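Uncharacterized protein lp_2664 (Lactobacillus plantarum WCFS1, PDB 2PJQ) is of unknown function but carries an HD domain, the fold of metal-dependent phosphohydrolases, and probably hydrolyses a phosphate ester. Local coordinates at the interface of chains A and B. Sequence-based numbering; all coordinates share one arbitrary frame. Chains: chain A/B, Uncharacterized protein lp_2664.

The interface of chains A and B. Residues chain A 133-136, 201-202, 205; chain B 216-217, 219-220.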
loop_
_atom_site.group_PDB
_atom_site.type_symbol
_atom_site.label_atom_id
_atom_site.label_comp_id
_atom_site.label_asym_id
_atom_site.label_seq_id
_atom_site.Cartn_x
_atom_site.Cartn_y
_atom_site.Cartn_z
ATOM N N ILE A 133 -4.882 8.559 8.537
ATOM C CA ILE A 133 -3.824 8.396 9.515
ATOM C C ILE A 133 -4.177 7.135 10.252
ATOM O O ILE A 133 -5.206 6.526 9.972
ATOM C CB ILE A 133 -3.744 9.592 10.512
ATOM C CG1 ILE A 133 -5.036 9.698 11.336
ATOM C CG2 ILE A 133 -3.461 10.887 9.739
ATOM C CD1 ILE A 133 -5.057 10.877 12.324
ATOM N N GLY A 134 -3.350 6.738 11.205
ATOM C CA GLY A 134 -3.635 5.504 11.897
ATOM C C GLY A 134 -3.292 4.399 10.913
ATOM O O GLY A 134 -2.859 4.673 9.797
ATOM N N ALA A 135 -3.472 3.153 11.337
ATOM C CA ALA A 135 -3.182 1.986 10.513
ATOM C C ALA A 135 -3.885 2.118 9.166
ATOM O O ALA A 135 -3.304 1.811 8.103
ATOM C CB ALA A 135 -3.650 0.737 11.225
ATOM N N ILE A 136 -5.129 2.591 9.210
ATOM C CA ILE A 136 -5.891 2.768 7.988
ATOM C C ILE A 136 -5.212 3.745 7.034
ATOM O O ILE A 136 -5.131 3.493 5.831
ATOM C CB ILE A 136 -7.308 3.219 8.296
ATOM C CG1 ILE A 136 -8.146 1.982 8.670
ATOM C CG2 ILE A 136 -7.872 3.980 7.114
ATOM C CD1 ILE A 136 -9.587 2.268 9.080
ATOM N N HIS A 201 -4.668 8.789 19.142
ATOM C CA HIS A 201 -4.288 7.379 19.188
ATOM C C HIS A 201 -4.151 6.837 17.771
ATOM O O HIS A 201 -4.407 5.666 17.502
ATOM C CB HIS A 201 -5.308 6.525 19.948
ATOM C CG HIS A 201 -4.802 5.149 20.283
ATOM N ND1 HIS A 201 -3.970 4.435 19.442
ATOM C CD2 HIS A 201 -5.013 4.354 21.359
ATOM C CE1 HIS A 201 -3.691 3.263 19.987
ATOM N NE2 HIS A 201 -4.312 3.190 21.150
ATOM N N ARG A 202 -3.736 7.698 16.857
ATOM C CA ARG A 202 -3.586 7.270 15.488
ATOM C C ARG A 202 -2.283 7.755 14.876
ATOM O O ARG A 202 -2.089 7.640 13.675
ATOM C CB ARG A 202 -4.793 7.751 14.675
ATOM C CG ARG A 202 -6.104 7.171 15.179
ATOM C CD ARG A 202 -7.262 7.445 14.251
ATOM N NE ARG A 202 -8.388 6.574 14.571
ATOM C CZ ARG A 202 -9.518 6.511 13.871
ATOM N NH1 ARG A 202 -9.683 7.280 12.808
ATOM N NH2 ARG A 202 -10.471 5.655 14.211
ATOM N N VAL A 205 1.217 4.716 15.585
ATOM C CA VAL A 205 1.321 3.627 14.614
ATOM C C VAL A 205 2.027 4.051 13.341
ATOM O O VAL A 205 2.841 3.327 12.795
ATOM C CB VAL A 205 -0.077 3.128 14.209
ATOM C CG1 VAL A 205 0.029 1.714 13.659
ATOM C CG2 VAL A 205 -1.041 3.216 15.408
ATOM N N GLU B 216 -9.088 0.428 14.794
ATOM C CA GLU B 216 -9.501 1.674 14.159
ATOM C C GLU B 216 -10.772 1.491 13.344
ATOM O O GLU B 216 -11.722 2.262 13.468
ATOM C CB GLU B 216 -8.374 2.202 13.269
ATOM C CG GLU B 216 -7.416 3.113 14.011
ATOM C CD GLU B 216 -6.060 3.289 13.326
ATOM O OE1 GLU B 216 -6.034 3.527 12.093
ATOM O OE2 GLU B 216 -5.025 3.205 14.036
ATOM N N TRP B 217 -10.784 0.462 12.507
ATOM C CA TRP B 217 -11.934 0.188 11.665
ATOM C C TRP B 217 -13.169 -0.044 12.500
ATOM O O TRP B 217 -14.231 0.481 12.216
ATOM C CB TRP B 217 -11.669 -1.044 10.817
ATOM C CG TRP B 217 -12.817 -1.440 9.978
ATOM C CD1 TRP B 217 -14.050 -1.812 10.405
ATOM C CD2 TRP B 217 -12.832 -1.544 8.551
ATOM N NE1 TRP B 217 -14.839 -2.151 9.331
ATOM C CE2 TRP B 217 -14.114 -1.994 8.179
ATOM C CE3 TRP B 217 -11.884 -1.305 7.549
ATOM C CZ2 TRP B 217 -14.476 -2.207 6.849
ATOM C CZ3 TRP B 217 -12.249 -1.521 6.220
ATOM C CH2 TRP B 217 -13.532 -1.966 5.887
ATOM N N ALA B 219 -13.702 0.920 15.574
ATOM C CA ALA B 219 -14.040 2.153 16.259
ATOM C C ALA B 219 -14.906 2.993 15.336
ATOM O O ALA B 219 -16.014 3.376 15.706
ATOM C CB ALA B 219 -12.782 2.913 16.622
ATOM N N ASP B 220 -14.410 3.272 14.129
ATOM C CA ASP B 220 -15.175 4.075 13.196
ATOM C C ASP B 220 -16.523 3.448 13.079
ATOM O O ASP B 220 -17.410 3.829 13.864
ATOM C CB ASP B 220 -14.533 4.101 11.821
ATOM C CG ASP B 220 -13.160 4.712 11.836
ATOM O OD1 ASP B 220 -12.860 5.477 12.783
ATOM O OD2 ASP B 220 -12.389 4.435 10.894
#
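B:Glu216, on the C-terminal helix 204-219 of chain B, caps the start of helix 134-148 in chain A with its carboxylate. A:Ala135 N gives its N-H, nearly straight, to the syn lone pair of B:Glu216 OE2 at 3.1 Å. A:Ile136 N bonds to B:Glu216 OE1 at 3.2 Å, also from the syn side but tilted from the carboxylate plane. Both oxygens are thus engaged by the first turn, and the positive helix end probably steadies the negative charge. Glutamate suits this place because its chain, extended beyond CG (chi2 161°), reaches the helix end. A:Gly134, without a side chain, lets B:Glu216 CD come within 3.6 Å of A:Gly134 CA. A:Arg202 slides past in the opposite direction, its NE 3.6 Å from B:Glu216 CG. An alanine in place of B:Glu216 would probably leave the N-H groups of A:Ala135 and A:Ile136 without these partners and open a gap beside A:Arg202. Arginine is long enough to run alongside the glutamate and still present an N-H to B:Asp220, just beyond the same helix, where the short aspartate meets it tip to tip in a salt bridge. Isoleucine suits its place by its apolar branch: A:Ile136 CD1 packs 4.1 Å from B:Trp217 CA. The two-fold symmetric interface repeats all this with the chains exchanged, though the structure alone does not establish a dimer in solution. A:Arg202 NH2 lies 2.8 Å from B:Asp220 OD1, which sits in the guanidinium plane, although the two flat groups are turned 67° apart.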